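Local coordinates for DNA processing protein DprA (Streptococcus pneumoniae, PDB 3UQZ), which binds single-stranded DNA cooperatively, shields it from nucleases and helps load the RecA recombinase onto it during natural transformation, at residues T4-I8 with S73-D78; I88-P92 with N209-A213; V112-S118 with A222-M226. All coordinates share one frame. Numbering follows the deposited sequence.

Interaction 1. Residues T4-I8 with S73-D78; sequences TNYEI and SFSILD
A single carboxamide, that of Asn-5 in the first turn of helix 5-13, ties this helix to both ends of a tight turn. Its OD1 accepts from Ser-75 OG at 2.6 Å, while ND2 donates to Asp-78 OD2 at 3.0 Å with a nearly straight N-H...O angle of 167°. Chi1 of Asn-5 is m and chi2 close to 0°, which lays the amide across the turn; the CA atoms of Asn-5 and Ser-75 are 6.3 Å apart. Water 1 extends the network: it accepts from Asn-5 ND2 at 2.6 Å and lies 2.7 Å from Ser-73 OG. Residues 73-75 form an extended strand that runs into a type I turn from Ser-75 to Asp-78, closed by Asp-78 N to Ser-75 O at 3.0 Å. Asp-78 OD2 also receives Ser-75 N at 3.0 Å, and Ser-75 OG, with chi1 p, accepts Leu-77 N at 3.3 Å in an ST turn, so both side chains that meet Asn-5 are also bonded within the turn itself. Thr-4 is the N-cap, its OG1 taking a weak bond from Glu-7 N at 3.5 Å. One helical turn beyond the cap, Ile-8 (m, t) places CD1 3.8 Å from Ser-75 CB and 3.9 Å from Leu-77 CD1, an apolar flank that Leu-25 of helix 18-28 continues. The contact joins the first helix of the N-terminal sterile alpha motif domain to strand 73-75, which pairs antiparallel with 94-99 at one margin of the sheet: an interdomain seam in the SAM-plus-Rossmann architecture of DprA.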
loop_
_atom_site.group_PDB
_atom_site.type_symbol
_atom_site.label_atom_id
_atom_site.label_comp_id
_atom_site.label_asym_id
_atom_site.label_seq_id
_atom_site.Cartn_x
_atom_site.Cartn_y
_atom_site.Cartn_z
ATOM N N THR A 4 39.863 27.224 -5.703
ATOM C CA THR A 4 40.082 26.267 -4.608
ATOM C C THR A 4 38.764 26.147 -3.821
ATOM O O THR A 4 37.799 26.843 -4.167
ATOM C CB THR A 4 41.233 26.763 -3.693
ATOM O OG1 THR A 4 40.919 28.051 -3.175
ATOM C CG2 THR A 4 42.570 26.810 -4.391
ATOM N N ASN A 5 38.716 25.299 -2.759
ATOM C CA ASN A 5 37.506 25.170 -1.934
ATOM C C ASN A 5 37.172 26.490 -1.242
ATOM O O ASN A 5 35.991 26.848 -1.157
ATOM C CB ASN A 5 37.608 24.032 -0.921
ATOM C CG ASN A 5 37.594 22.642 -1.513
ATOM O OD1 ASN A 5 37.465 22.444 -2.738
ATOM N ND2 ASN A 5 37.764 21.641 -0.639
ATOM N N TYR A 6 38.213 27.240 -0.801
ATOM C CA TYR A 6 38.038 28.567 -0.189
ATOM C C TYR A 6 37.408 29.542 -1.192
ATOM O O TYR A 6 36.562 30.356 -0.807
ATOM C CB TYR A 6 39.378 29.131 0.347
ATOM C CG TYR A 6 39.283 30.586 0.755
ATOM C CD1 TYR A 6 38.654 30.959 1.938
ATOM C CD2 TYR A 6 39.740 31.599 -0.086
ATOM C CE1 TYR A 6 38.492 32.300 2.280
ATOM C CE2 TYR A 6 39.581 32.943 0.245
ATOM C CZ TYR A 6 38.971 33.289 1.435
ATOM O OH TYR A 6 38.841 34.612 1.771
ATOM N N GLU A 7 37.835 29.464 -2.470
ATOM C CA GLU A 7 37.316 30.333 -3.523
ATOM C C GLU A 7 35.869 30.020 -3.830
ATOM O O GLU A 7 35.084 30.956 -4.009
ATOM C CB GLU A 7 38.198 30.310 -4.773
ATOM C CG GLU A 7 39.568 30.938 -4.569
ATOM C CD GLU A 7 39.607 32.441 -4.371
ATOM O OE1 GLU A 7 38.611 33.124 -4.704
ATOM O OE2 GLU A 7 40.651 32.935 -3.889
ATOM N N ILE A 8 35.494 28.717 -3.798
ATOM C CA ILE A 8 34.109 28.268 -3.981
ATOM C C ILE A 8 33.234 28.953 -2.910
ATOM O O ILE A 8 32.230 29.581 -3.257
ATOM C CB ILE A 8 33.995 26.714 -3.959
ATOM C CG1 ILE A 8 34.602 26.089 -5.248
ATOM C CG2 ILE A 8 32.552 26.289 -3.784
ATOM C CD1 ILE A 8 34.890 24.567 -5.206
ATOM N N SER A 73 35.844 20.905 5.339
ATOM C CA SER A 73 34.955 20.842 4.186
ATOM C C SER A 73 35.525 19.996 3.062
ATOM O O SER A 73 36.670 19.546 3.131
ATOM C CB SER A 73 34.654 22.255 3.678
ATOM O OG SER A 73 35.836 22.993 3.410
ATOM N N PHE A 74 34.695 19.755 2.040
ATOM C CA PHE A 74 35.015 19.061 0.795
ATOM C C PHE A 74 34.069 19.576 -0.282
ATOM O O PHE A 74 32.951 19.995 0.033
ATOM C CB PHE A 74 34.974 17.524 0.932
ATOM C CG PHE A 74 33.618 16.892 1.165
ATOM C CD1 PHE A 74 32.864 16.408 0.097
ATOM C CD2 PHE A 74 33.099 16.764 2.456
ATOM C CE1 PHE A 74 31.598 15.848 0.306
ATOM C CE2 PHE A 74 31.835 16.195 2.664
ATOM C CZ PHE A 74 31.098 15.736 1.588
ATOM N N SER A 75 34.535 19.603 -1.540
ATOM C CA SER A 75 33.750 20.115 -2.665
ATOM C C SER A 75 33.545 19.051 -3.731
ATOM O O SER A 75 34.170 17.992 -3.674
ATOM C CB SER A 75 34.435 21.336 -3.276
ATOM O OG SER A 75 35.627 20.983 -3.960
ATOM N N ILE A 76 32.725 19.373 -4.745
ATOM C CA ILE A 76 32.455 18.526 -5.904
ATOM C C ILE A 76 33.750 18.245 -6.725
ATOM O O ILE A 76 33.750 17.352 -7.566
ATOM C CB ILE A 76 31.273 19.122 -6.733
ATOM C CG1 ILE A 76 30.584 18.047 -7.631
ATOM C CG2 ILE A 76 31.678 20.390 -7.494
ATOM C CD1 ILE A 76 29.084 18.285 -7.936
ATOM N N LEU A 77 34.848 18.988 -6.455
ATOM C CA LEU A 77 36.157 18.830 -7.110
ATOM C C LEU A 77 37.006 17.746 -6.431
ATOM O O LEU A 77 37.881 17.162 -7.074
ATOM C CB LEU A 77 36.939 20.168 -7.143
ATOM C CG LEU A 77 36.290 21.377 -7.896
ATOM C CD1 LEU A 77 37.155 22.634 -7.767
ATOM C CD2 LEU A 77 35.995 21.079 -9.385
ATOM N N ASP A 78 36.735 17.471 -5.143
ATOM C CA ASP A 78 37.432 16.477 -4.331
ATOM C C ASP A 78 37.012 15.040 -4.609
ATOM O O ASP A 78 35.864 14.780 -4.961
ATOM C CB ASP A 78 37.323 16.824 -2.836
ATOM C CG ASP A 78 37.976 18.156 -2.467
ATOM O OD1 ASP A 78 39.050 18.476 -3.036
ATOM O OD2 ASP A 78 37.419 18.875 -1.614
HETATM O O HOH W 1 37.925 22.200 1.932
#

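Interaction 2. Residues I88-P92 with N209-A213; sequences IYDAP and NRIIA
Arg-210 NH1 donates to the backbone carbonyl Asp-90 O at 2.6 Å, the hydrogen bond that fastens a type II turn (Ile-88 to Ala-91) to helix 204-215 of the Rossmann-like domain. The other guanidinium nitrogens are engaged outside the two segments, NH2 in a salt bridge with Glu-193 and NE with Ala-207 O. Asp-90 is in the left-handed region (phi/psi 63/43); its OD2 lies over one face of the guanidinium, 4.1 Å from Arg-210 NH1 and well out of the plane, so charge proximity alone acts there; its OD1 bonds instead to Asn-18 of helix 18-28. Chi1 of Arg-210 is off the usual wells at 137°, chi2 t and chi3 p, carrying the side chain along the turn. Its aliphatic part packs on Ile-88, whose CD1 is 3.5 Å from Arg-210 CG. Farther along, Pro-92 sits over the helix, its CA 7.4 Å from Ile-211 CA. Leu-85 touches both residues, and Pro-92 CG meets Ile-211 CG1 at 3.8 Å.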
loop_
_atom_site.group_PDB
_atom_site.type_symbol
_atom_site.label_atom_id
_atom_site.label_comp_id
_atom_site.label_asym_id
_atom_site.label_seq_id
_atom_site.Cartn_x
_atom_site.Cartn_y
_atom_site.Cartn_z
ATOM N N ILE A 88 22.657 14.262 -9.050
ATOM C CA ILE A 88 21.414 15.013 -8.875
ATOM C C ILE A 88 21.470 16.377 -9.531
ATOM O O ILE A 88 22.552 16.917 -9.777
ATOM C CB ILE A 88 20.940 15.104 -7.396
ATOM C CG1 ILE A 88 21.901 15.940 -6.520
ATOM C CG2 ILE A 88 20.674 13.731 -6.805
ATOM C CD1 ILE A 88 21.256 16.789 -5.506
ATOM N N TYR A 89 20.298 16.943 -9.806
ATOM C CA TYR A 89 20.217 18.290 -10.339
ATOM C C TYR A 89 20.533 19.226 -9.153
ATOM O O TYR A 89 20.016 19.014 -8.046
ATOM C CB TYR A 89 18.815 18.568 -10.919
ATOM C CG TYR A 89 18.578 20.032 -11.216
ATOM C CD1 TYR A 89 19.261 20.675 -12.248
ATOM C CD2 TYR A 89 17.715 20.791 -10.433
ATOM C CE1 TYR A 89 19.080 22.034 -12.497
ATOM C CE2 TYR A 89 17.530 22.151 -10.671
ATOM C CZ TYR A 89 18.213 22.767 -11.707
ATOM O OH TYR A 89 18.030 24.106 -11.957
ATOM N N ASP A 90 21.404 20.225 -9.378
ATOM C CA ASP A 90 21.825 21.201 -8.361
ATOM C C ASP A 90 22.579 20.541 -7.190
ATOM O O ASP A 90 22.352 20.874 -6.027
ATOM C CB ASP A 90 20.645 22.103 -7.907
ATOM C CG ASP A 90 21.035 23.413 -7.252
ATOM O OD1 ASP A 90 22.100 23.948 -7.594
ATOM O OD2 ASP A 90 20.260 23.909 -6.406
ATOM N N ALA A 91 23.492 19.605 -7.510
ATOM C CA ALA A 91 24.313 18.908 -6.522
ATOM C C ALA A 91 25.085 19.926 -5.654
ATOM O O ALA A 91 25.589 20.907 -6.202
ATOM C CB ALA A 91 25.284 17.979 -7.222
ATOM N N PRO A 92 25.128 19.775 -4.306
ATOM C CA PRO A 92 25.867 20.754 -3.479
ATOM C C PRO A 92 27.301 20.889 -3.949
ATOM O O PRO A 92 27.997 19.903 -4.172
ATOM C CB PRO A 92 25.781 20.190 -2.053
ATOM C CG PRO A 92 25.369 18.796 -2.211
ATOM C CD PRO A 92 24.560 18.696 -3.474
ATOM N N ASN A 209 16.937 18.630 2.118
ATOM C CA ASN A 209 16.261 17.387 1.726
ATOM C C ASN A 209 16.758 16.786 0.415
ATOM O O ASN A 209 16.790 15.557 0.278
ATOM C CB ASN A 209 14.753 17.561 1.699
ATOM C CG ASN A 209 14.131 17.762 3.052
ATOM O OD1 ASN A 209 14.593 17.250 4.080
ATOM N ND2 ASN A 209 13.036 18.491 3.074
ATOM N N ARG A 210 17.138 17.650 -0.536
ATOM C CA ARG A 210 17.694 17.296 -1.846
ATOM C C ARG A 210 18.991 16.467 -1.655
ATOM O O ARG A 210 19.189 15.479 -2.367
ATOM C CB ARG A 210 17.906 18.585 -2.666
ATOM C CG ARG A 210 19.218 18.694 -3.445
ATOM C CD ARG A 210 19.523 20.092 -3.968
ATOM N NE ARG A 210 19.814 20.997 -2.860
ATOM C CZ ARG A 210 20.969 21.624 -2.678
ATOM N NH1 ARG A 210 21.954 21.482 -3.552
ATOM N NH2 ARG A 210 21.142 22.409 -1.627
ATOM N N ILE A 211 19.828 16.843 -0.646
ATOM C CA ILE A 211 21.085 16.172 -0.279
ATOM C C ILE A 211 20.786 14.819 0.387
ATOM O O ILE A 211 21.420 13.828 0.022
ATOM C CB ILE A 211 22.002 17.080 0.599
ATOM C CG1 ILE A 211 22.265 18.435 -0.083
ATOM C CG2 ILE A 211 23.325 16.364 0.969
ATOM C CD1 ILE A 211 22.793 19.541 0.840
ATOM N N ILE A 212 19.823 14.776 1.356
ATOM C CA ILE A 212 19.399 13.544 2.039
ATOM C C ILE A 212 19.035 12.482 0.991
ATOM O O ILE A 212 19.580 11.378 1.034
ATOM C CB ILE A 212 18.227 13.787 3.040
ATOM C CG1 ILE A 212 18.653 14.688 4.225
ATOM C CG2 ILE A 212 17.637 12.451 3.549
ATOM C CD1 ILE A 212 17.540 15.144 5.088
ATOM N N ALA A 213 18.153 12.837 0.037
ATOM C CA ALA A 213 17.720 11.945 -1.034
ATOM C C ALA A 213 18.869 11.613 -1.989
ATOM O O ALA A 213 19.103 10.438 -2.250
ATOM C CB ALA A 213 16.559 12.565 -1.793
#

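Interaction 3. Residues V112-S118 with A222-M226; sequences VGSRACS and AEAKM. With SO4 (sulfate ion), chain D.
Glu-223 and Ser-114 dominate this contact between two loops at the C-terminal ends of neighbouring parallel strands, 108-113 and 218-222, of the Rossmann-like sheet. Glu-223 adopts a left-handed backbone (phi/psi 54/55) and, with chi1 m and chi2 t, reaches across to the first loop as a two-pronged acceptor: OE1 takes Ser-118 N at 2.9 Å and OE2 takes Ser-118 OG at 2.6 Å. Ser-118 is also the N-cap of helix 119-130, its OG accepting from Gly-121 N. Ser-114 points toward the second loop, its CB 3.0 Å from Glu-223 O; its N gives the same oxygen a weak bond of 3.2 Å, and its OG lies 3.5 Å from Lys-225 CE. Ala-222 N donates to Val-112 O at 3.3 Å. Beside it Gly-113 CA comes within 3.2 Å of Ala-222 O, where a CB would clash. The first loop also holds a sulfate ion, probably from the crystallisation liquor, through Arg-115 N to sulfate O4 at 2.9 Å.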
loop_
_atom_site.group_PDB
_atom_site.type_symbol
_atom_site.label_atom_id
_atom_site.label_comp_id
_atom_site.label_asym_id
_atom_site.label_seq_id
_atom_site.Cartn_x
_atom_site.Cartn_y
_atom_site.Cartn_z
ATOM N N VAL A 112 12.687 9.553 5.935
ATOM C CA VAL A 112 11.956 10.827 6.025
ATOM C C VAL A 112 10.555 10.619 6.592
ATOM O O VAL A 112 10.017 9.514 6.511
ATOM C CB VAL A 112 11.956 11.669 4.697
ATOM C CG1 VAL A 112 13.361 12.074 4.285
ATOM C CG2 VAL A 112 11.253 10.958 3.556
ATOM N N GLY A 113 9.984 11.679 7.148
ATOM C CA GLY A 113 8.640 11.639 7.706
ATOM C C GLY A 113 8.247 12.811 8.572
ATOM O O GLY A 113 9.027 13.737 8.787
ATOM N N SER A 114 7.023 12.743 9.096
ATOM C CA SER A 114 6.355 13.753 9.921
ATOM C C SER A 114 7.193 14.300 11.061
ATOM O O SER A 114 7.792 13.530 11.812
ATOM C CB SER A 114 5.041 13.202 10.470
ATOM O OG SER A 114 4.146 14.231 10.859
ATOM N N ARG A 115 7.213 15.637 11.187
ATOM C CA ARG A 115 7.885 16.384 12.257
ATOM C C ARG A 115 7.083 16.131 13.555
ATOM O O ARG A 115 7.667 15.983 14.623
ATOM C CB ARG A 115 7.945 17.899 11.927
ATOM C CG ARG A 115 9.325 18.468 11.578
ATOM C CD ARG A 115 9.717 18.384 10.085
ATOM N NE ARG A 115 10.750 19.373 9.732
ATOM C CZ ARG A 115 11.605 19.302 8.704
ATOM N NH1 ARG A 115 11.592 18.262 7.884
ATOM N NH2 ARG A 115 12.479 20.267 8.501
ATOM N N ALA A 116 5.743 16.029 13.437
ATOM C CA ALA A 116 4.800 15.761 14.526
ATOM C C ALA A 116 4.175 14.374 14.309
ATOM O O ALA A 116 2.975 14.237 14.053
ATOM C CB ALA A 116 3.719 16.841 14.563
ATOM N N CYS A 117 5.008 13.343 14.366
ATOM C CA CYS A 117 4.551 11.979 14.159
ATOM C C CYS A 117 3.885 11.421 15.425
ATOM O O CYS A 117 3.960 12.029 16.494
ATOM C CB CYS A 117 5.716 11.100 13.710
ATOM S SG CYS A 117 6.902 10.722 15.026
ATOM N N SER A 118 3.280 10.236 15.299
ATOM C CA SER A 118 2.642 9.495 16.382
ATOM C C SER A 118 3.647 8.501 16.978
ATOM O O SER A 118 4.667 8.198 16.345
ATOM C CB SER A 118 1.422 8.746 15.848
ATOM O OG SER A 118 1.794 7.608 15.090
ATOM N N ALA A 222 7.660 7.272 6.281
ATOM C CA ALA A 222 6.791 6.893 7.378
ATOM C C ALA A 222 6.065 8.124 7.839
ATOM O O ALA A 222 6.685 9.159 8.099
ATOM C CB ALA A 222 7.594 6.313 8.519
ATOM N N GLU A 223 4.741 8.016 7.916
ATOM C CA GLU A 223 3.847 9.082 8.349
ATOM C C GLU A 223 4.028 10.375 7.565
ATOM O O GLU A 223 4.246 11.429 8.148
ATOM C CB GLU A 223 3.874 9.280 9.883
ATOM C CG GLU A 223 3.406 8.054 10.657
ATOM C CD GLU A 223 2.760 8.300 12.004
ATOM O OE1 GLU A 223 2.963 9.393 12.584
ATOM O OE2 GLU A 223 2.082 7.372 12.504
ATOM N N ALA A 224 3.928 10.289 6.242
ATOM C CA ALA A 224 3.993 11.454 5.374
ATOM C C ALA A 224 2.551 11.877 5.109
ATOM O O ALA A 224 1.721 11.048 4.736
ATOM C CB ALA A 224 4.710 11.114 4.075
ATOM N N LYS A 225 2.229 13.128 5.443
ATOM C CA LYS A 225 0.898 13.697 5.242
ATOM C C LYS A 225 0.799 14.166 3.801
ATOM O O LYS A 225 1.811 14.216 3.100
ATOM C CB LYS A 225 0.670 14.891 6.178
ATOM C CG LYS A 225 0.419 14.494 7.612
ATOM C CD LYS A 225 0.568 15.675 8.514
ATOM C CE LYS A 225 0.910 15.214 9.901
ATOM N NZ LYS A 225 0.744 16.308 10.890
HETATM N N MSE A 226 -0.410 14.499 3.342
HETATM C CA MSE A 226 -0.569 15.045 2.002
HETATM C C MSE A 226 0.024 16.449 2.037
HETATM O O MSE A 226 0.010 17.095 3.087
HETATM C CB MSE A 226 -2.043 15.097 1.601
HETATM C CG MSE A 226 -2.608 13.742 1.241
HETATM SE SE MSE A 226 -1.743 12.855 -0.272
HETATM C CE MSE A 226 -3.115 11.495 -0.548
HETATM S S SO4 D . 6.619 17.461 7.490
HETATM O O1 SO4 D . 7.882 18.119 7.179
HETATM O O2 SO4 D . 5.503 18.279 6.979
HETATM O O3 SO4 D . 6.600 16.141 6.858
HETATM O O4 SO4 D . 6.482 17.309 8.931
#

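All three contacts are partly buried, but they occupy different places. Interaction 2 lies close to the chain centre, whereas interactions 1 and 3 sit on opposite sides of it, their centres about 35 Å apart. Both of these reach the same sheet: interaction 1 at a strand outermost within this chain, interaction 3 between adjacent parallel strands. Interaction 1 joins two domains and touches interaction 2, Ile-76 CD1 packing 3.9 Å from Ala-91 CB. Interactions 2 and 3 belong to the recombination-mediator part and interleave along the sequence. The chemistry differs too: a neutral amide bridging hydroxyl and carboxylate in interaction 1, a guanidinium on a carbonyl in interaction 2, and a carboxylate received by a helix N-cap serine in interaction 3.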